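PDB 1QYD: bifunctional pinoresinol-lariciresinol reductase 1 from Thuja plicata, which catalyses the NADPH-dependent, enantioselective reduction of (-)-pinoresinol to (-)-lariciresinol and then to (+)-secoisolariciresinol in lignan biosynthesis. Local coordinates for residues V88-I93 with F135-K140; G118-I123 with K140-I145. All coordinates share one frame; numbering follows the deposited sequence.

Following the chain from the N terminus illustrates how loops beyond the parallel strands of a Rossmann-type domain can be gathered on a single helix. After strand 79-82 the chain enters residues 88-93, runs through helix 96-105 and strand 111-113 to residues 118-123, and then reaches helix 133-147. Contact 1 closes a loop from 88-93 to 135-140; contact 2 closes a shorter one from 118-123 to 140-145. Because the segments alternate along the sequence, the two closures cross; Lys140 is the residue their helical segments share, though it touches neither loop segment. Their centres lie about 9 Å apart, and Arg139 NE, in a probable hydrogen bond to Pro121 O, joins them directly.

Contact 1: residues V88-I93 with F135-K140; sequences VLSHHI and FIDKRK
CG of Asp137 stands anti to its carbonyl carbon, beside the backbone N (chi1 -75°), and from there its carboxylate faces Ser90; CG2 of Ile93, anti to its backbone N, meets Asp137 CB. This is a loop-to-helix closure in the Rossmann-type domain of an NmrA-family reductase: residues 88-93, after strand 79-82, lie against one side of helix 133-147. Ser90 OG donates to Asp137 OD2, 3.0 Å away, and OD2 accepts on its syn lone pair, on the side of OD1. Ser90 is poorly ordered. Separately, Leu89 O comes within 2.7 Å of Asp137 OD2, a meeting of two acceptors that cannot be counted as a bond and makes the placing of OD2, and so the Ser90 bond, doubtful.

Beside the Ser90–Asp137 pair the contact is aliphatic. Ile93 and Asp137 cross at about a right angle, with Ile93 CG2 3.5 Å from Asp137 CB. The other branch of Ile93 serves Lys138, whose chain is extended beyond CG; Ile93 CD1 lies 3.7 Å from Lys138 CE and 4.0 Å from Lys138 CG. One isoleucine thus packs its two branches against consecutive helix residues. Lys138 is the inferred proton acceptor of catalysis; the nearest atoms of its side chain and that of Arg142, an inferred NADP(+)-binding residue, are about 5 Å apart, near the bases of the chains rather than at their charged ends. Ile93 therefore packs along part of the aliphatic stem of the presumed catalytic lysine, the branch methyl Ile93 CG2 also approaching Lys138 CG at 4.1 Å.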
loop_
_atom_site.group_PDB
_atom_site.type_symbol
_atom_site.label_atom_id
_atom_site.label_comp_id
_atom_site.label_asym_id
_atom_site.label_seq_id
_atom_site.Cartn_x
_atom_site.Cartn_y
_atom_site.Cartn_z
ATOM N N VAL A 88 8.076 -1.375 -1.044
ATOM C CA VAL A 88 7.361 -0.252 -0.436
ATOM C C VAL A 88 7.214 -0.341 1.105
ATOM O O VAL A 88 6.892 0.650 1.766
ATOM C CB VAL A 88 5.972 -0.173 -1.151
ATOM C CG1 VAL A 88 5.255 1.087 -0.708
ATOM C CG2 VAL A 88 6.124 -0.203 -2.677
ATOM N N LEU A 89 7.526 -1.534 1.675
ATOM C CA LEU A 89 7.426 -1.955 3.079
ATOM C C LEU A 89 5.982 -1.914 3.586
ATOM O O LEU A 89 5.654 -1.589 4.736
ATOM C CB LEU A 89 8.333 -1.067 3.941
ATOM C CG LEU A 89 9.834 -1.298 3.822
ATOM C CD1 LEU A 89 10.578 -0.179 4.540
ATOM C CD2 LEU A 89 10.181 -2.677 4.387
ATOM N N SER A 90 5.127 -2.326 2.639
ATOM C CA SER A 90 3.700 -2.269 2.810
ATOM C C SER A 90 2.990 -3.576 2.541
ATOM O O SER A 90 2.340 -4.100 3.446
ATOM C CB SER A 90 3.154 -1.148 1.911
ATOM O OG SER A 90 2.063 -0.474 2.534
ATOM N N HIS A 91 3.159 -4.099 1.309
ATOM C CA HIS A 91 2.583 -5.331 0.756
ATOM C C HIS A 91 2.910 -6.621 1.515
ATOM O O HIS A 91 2.170 -7.604 1.481
ATOM C CB HIS A 91 3.074 -5.297 -0.701
ATOM C CG HIS A 91 2.982 -6.453 -1.698
ATOM N ND1 HIS A 91 3.527 -7.672 -1.670
ATOM C CD2 HIS A 91 2.332 -6.325 -2.902
ATOM C CE1 HIS A 91 3.224 -8.257 -2.810
ATOM N NE2 HIS A 91 2.505 -7.445 -3.551
ATOM N N HIS A 92 3.965 -6.571 2.318
ATOM C CA HIS A 92 4.548 -7.724 2.979
ATOM C C HIS A 92 4.708 -7.562 4.477
ATOM O O HIS A 92 4.952 -8.538 5.187
ATOM C CB HIS A 92 5.906 -8.015 2.313
ATOM C CG HIS A 92 6.389 -6.827 1.489
ATOM N ND1 HIS A 92 6.600 -5.599 1.950
ATOM C CD2 HIS A 92 6.533 -6.824 0.131
ATOM C CE1 HIS A 92 6.847 -4.863 0.901
ATOM N NE2 HIS A 92 6.808 -5.592 -0.185
ATOM N N ILE A 93 4.605 -6.330 4.974
ATOM C CA ILE A 93 4.633 -6.062 6.406
ATOM C C ILE A 93 3.281 -6.377 7.031
ATOM O O ILE A 93 3.240 -6.937 8.123
ATOM C CB ILE A 93 5.045 -4.569 6.637
ATOM C CG1 ILE A 93 6.573 -4.587 6.626
ATOM C CG2 ILE A 93 4.520 -3.941 7.941
ATOM C CD1 ILE A 93 7.249 -3.221 6.894
ATOM N N PHE A 135 6.056 3.174 9.075
ATOM C CA PHE A 135 5.860 3.247 10.505
ATOM C C PHE A 135 4.378 3.129 10.782
ATOM O O PHE A 135 4.013 2.654 11.857
ATOM C CB PHE A 135 6.478 4.569 11.034
ATOM C CG PHE A 135 7.947 4.715 10.609
ATOM C CD1 PHE A 135 8.320 5.748 9.728
ATOM C CD2 PHE A 135 8.909 3.777 11.022
ATOM C CE1 PHE A 135 9.631 5.831 9.259
ATOM C CE2 PHE A 135 10.220 3.877 10.540
ATOM C CZ PHE A 135 10.576 4.899 9.661
ATOM N N ILE A 136 3.515 3.498 9.825
ATOM C CA ILE A 136 2.077 3.287 9.951
ATOM C C ILE A 136 1.777 1.772 9.975
ATOM O O ILE A 136 1.084 1.267 10.870
ATOM C CB ILE A 136 1.348 3.904 8.763
ATOM C CG1 ILE A 136 1.461 5.401 8.764
ATOM C CG2 ILE A 136 -0.109 3.473 8.822
ATOM C CD1 ILE A 136 0.768 6.078 9.958
ATOM N N ASP A 137 2.310 1.053 8.961
ATOM C CA ASP A 137 2.102 -0.364 8.770
ATOM C C ASP A 137 2.483 -1.192 9.958
ATOM O O ASP A 137 1.636 -1.874 10.517
ATOM C CB ASP A 137 2.893 -0.838 7.593
ATOM C CG ASP A 137 2.381 -0.491 6.196
ATOM O OD1 ASP A 137 1.335 0.141 5.959
ATOM O OD2 ASP A 137 3.108 -0.891 5.310
ATOM N N LYS A 138 3.746 -1.101 10.353
ATOM C CA LYS A 138 4.305 -1.756 11.534
ATOM C C LYS A 138 3.591 -1.450 12.844
ATOM O O LYS A 138 3.819 -2.121 13.843
ATOM C CB LYS A 138 5.768 -1.351 11.719
ATOM C CG LYS A 138 6.728 -1.718 10.595
ATOM C CD LYS A 138 8.135 -1.188 10.826
ATOM C CE LYS A 138 9.068 -1.712 9.735
ATOM N NZ LYS A 138 10.376 -1.086 9.804
ATOM N N ARG A 139 2.774 -0.403 12.911
ATOM C CA ARG A 139 2.058 -0.096 14.125
ATOM C C ARG A 139 0.785 -0.928 14.176
ATOM O O ARG A 139 0.443 -1.474 15.224
ATOM C CB ARG A 139 1.721 1.414 14.195
ATOM C CG ARG A 139 2.764 2.251 14.942
ATOM C CD ARG A 139 2.223 3.628 15.279
ATOM N NE ARG A 139 3.145 4.686 14.896
ATOM C CZ ARG A 139 2.962 5.439 13.789
ATOM N NH1 ARG A 139 1.933 5.271 12.957
ATOM N NH2 ARG A 139 3.813 6.418 13.510
ATOM N N LYS A 140 0.093 -1.039 13.038
ATOM C CA LYS A 140 -1.101 -1.862 12.899
ATOM C C LYS A 140 -0.878 -3.284 13.384
ATOM O O LYS A 140 -1.694 -3.880 14.095
ATOM C CB LYS A 140 -1.531 -1.931 11.453
ATOM C CG LYS A 140 -2.261 -0.686 11.094
ATOM C CD LYS A 140 -3.059 -1.096 9.876
ATOM C CE LYS A 140 -4.485 -0.561 9.998
ATOM N NZ LYS A 140 -4.568 0.895 9.931
#

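Contact 2: residues G118-I123 with K140-I145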
loop_
_atom_site.group_PDB
_atom_site.type_symbol
_atom_site.label_atom_id
_atom_site.label_comp_id
_atom_site.label_asym_id
_atom_site.label_seq_id
_atom_site.Cartn_x
_atom_site.Cartn_y
_atom_site.Cartn_z
ATOM N N GLY A 118 14.523 -1.508 12.820
ATOM C CA GLY A 118 14.733 -0.143 12.364
ATOM C C GLY A 118 14.390 0.925 13.411
ATOM O O GLY A 118 14.589 0.753 14.611
ATOM N N MET A 119 13.847 2.037 12.906
ATOM C CA MET A 119 13.533 3.259 13.632
ATOM C C MET A 119 12.630 3.351 14.865
ATOM O O MET A 119 12.770 4.306 15.646
ATOM C CB MET A 119 12.966 4.284 12.680
ATOM C CG MET A 119 13.924 4.785 11.629
ATOM S SD MET A 119 13.314 6.324 10.891
ATOM C CE MET A 119 14.549 7.377 11.585
ATOM N N ASP A 120 11.691 2.408 15.024
ATOM C CA ASP A 120 10.663 2.306 16.068
ATOM C C ASP A 120 9.415 3.156 15.796
ATOM O O ASP A 120 9.313 4.320 16.198
ATOM C CB ASP A 120 11.203 2.675 17.470
ATOM C CG ASP A 120 10.265 2.394 18.647
ATOM O OD1 ASP A 120 10.732 2.304 19.774
ATOM O OD2 ASP A 120 9.063 2.267 18.483
ATOM N N PRO A 121 8.376 2.510 15.226
ATOM C CA PRO A 121 7.159 3.135 14.756
ATOM C C PRO A 121 6.345 3.993 15.697
ATOM O O PRO A 121 5.861 5.048 15.280
ATOM C CB PRO A 121 6.372 1.982 14.208
ATOM C CG PRO A 121 6.882 0.806 14.969
ATOM C CD PRO A 121 8.348 1.088 14.882
ATOM N N ASP A 122 6.151 3.602 16.949
ATOM C CA ASP A 122 5.346 4.477 17.770
ATOM C C ASP A 122 6.151 5.423 18.644
ATOM O O ASP A 122 5.667 5.925 19.664
ATOM C CB ASP A 122 4.378 3.626 18.592
ATOM C CG ASP A 122 4.968 2.562 19.470
ATOM O OD1 ASP A 122 4.290 1.561 19.648
ATOM O OD2 ASP A 122 6.072 2.721 19.984
ATOM N N ILE A 123 7.423 5.622 18.221
ATOM C CA ILE A 123 8.263 6.676 18.780
ATOM C C ILE A 123 8.046 7.748 17.726
ATOM O O ILE A 123 8.657 7.866 16.657
ATOM C CB ILE A 123 9.764 6.259 18.895
ATOM C CG1 ILE A 123 9.981 5.689 20.303
ATOM C CG2 ILE A 123 10.732 7.434 18.678
ATOM C CD1 ILE A 123 9.859 6.656 21.512
ATOM N N LYS A 140 0.093 -1.039 13.038
ATOM C CA LYS A 140 -1.101 -1.862 12.899
ATOM C C LYS A 140 -0.878 -3.284 13.384
ATOM O O LYS A 140 -1.694 -3.880 14.095
ATOM C CB LYS A 140 -1.531 -1.931 11.453
ATOM C CG LYS A 140 -2.261 -0.686 11.094
ATOM C CD LYS A 140 -3.059 -1.096 9.876
ATOM C CE LYS A 140 -4.485 -0.561 9.998
ATOM N NZ LYS A 140 -4.568 0.895 9.931
ATOM N N VAL A 141 0.301 -3.755 12.990
ATOM C CA VAL A 141 0.854 -5.036 13.355
ATOM C C VAL A 141 1.174 -5.047 14.847
ATOM O O VAL A 141 0.866 -6.055 15.489
ATOM C CB VAL A 141 2.081 -5.210 12.444
ATOM C CG1 VAL A 141 3.021 -6.329 12.894
ATOM C CG2 VAL A 141 1.518 -5.472 11.032
ATOM N N ARG A 142 1.764 -3.963 15.420
ATOM C CA ARG A 142 2.098 -3.858 16.835
ATOM C C ARG A 142 0.873 -3.740 17.688
ATOM O O ARG A 142 0.793 -4.413 18.699
ATOM C CB ARG A 142 2.920 -2.631 17.219
ATOM C CG ARG A 142 4.391 -2.556 16.896
ATOM C CD ARG A 142 4.984 -1.495 17.779
ATOM N NE ARG A 142 6.394 -1.347 17.463
ATOM C CZ ARG A 142 7.270 -0.688 18.241
ATOM N NH1 ARG A 142 6.914 -0.110 19.386
ATOM N NH2 ARG A 142 8.546 -0.593 17.863
ATOM N N ARG A 143 -0.069 -2.870 17.337
ATOM C CA ARG A 143 -1.289 -2.690 18.109
ATOM C C ARG A 143 -2.237 -3.886 18.125
ATOM O O ARG A 143 -3.069 -3.964 19.026
ATOM C CB ARG A 143 -2.031 -1.485 17.577
ATOM C CG ARG A 143 -2.108 -0.402 18.614
ATOM C CD ARG A 143 -1.184 0.774 18.320
ATOM N NE ARG A 143 0.218 0.394 18.251
ATOM C CZ ARG A 143 0.974 0.168 19.340
ATOM N NH1 ARG A 143 0.475 0.300 20.575
ATOM N NH2 ARG A 143 2.225 -0.292 19.206
ATOM N N ALA A 144 -2.155 -4.782 17.110
ATOM C CA ALA A 144 -2.904 -6.038 16.967
ATOM C C ALA A 144 -2.269 -7.181 17.743
ATOM O O ALA A 144 -2.951 -8.089 18.182
ATOM C CB ALA A 144 -2.957 -6.488 15.531
ATOM N N ILE A 145 -0.951 -7.181 17.908
ATOM C CA ILE A 145 -0.219 -8.128 18.722
ATOM C C ILE A 145 -0.702 -7.899 20.135
ATOM O O ILE A 145 -1.326 -8.806 20.660
ATOM C CB ILE A 145 1.302 -7.855 18.590
ATOM C CG1 ILE A 145 1.767 -8.604 17.385
ATOM C CG2 ILE A 145 2.121 -8.287 19.805
ATOM C CD1 ILE A 145 3.258 -8.331 17.215
#
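Two aspartates converge on the Arg142 guanidinium while one of them, Asp122, also reaches Arg143, so that four charged side chains form a single salt-bridge network. It joins the loop after strand 111-113 of the Rossmann-type domain to helix 133-147, through a type I beta turn running from Asp120 to Ile123. Arg142, extended from CG to NE, projects from the helix and its two terminal nitrogens take different partners: NH2 pairs with Asp120 OD2 at 3.0 Å, and NH1 with Asp122 OD2, also at 3.0 Å. Asp122 straddles NH1: its OD1 lies 3.1 Å from Arg142 NH1 while pairing with Arg143 NH2. Neither carboxylate lies flat with the guanidinium, their planes being turned 37° from it for Asp120 and 87° for Asp122. Pro121, between the two acids in sequence, lies over one face of the group, its CG 3.3 Å from Arg142 NE.

Outside the segments Arg142 NH2 also forms a salt bridge to Glu116 OE1, and Tyr154 makes a cation-pi contact with Arg142. Such a cluster of acids would be expected to stabilise the positive charge of Arg142, an inferred NADP(+)-binding residue, and to fix its orientation. Pro121 additionally touches Lys138, the presumed catalytic lysine. Arg143, exposed at the surface, has its chain bent at chi2 (107°, which places CD) and chi3; its NH2 lies 2.8 Å from Asp122 OD1.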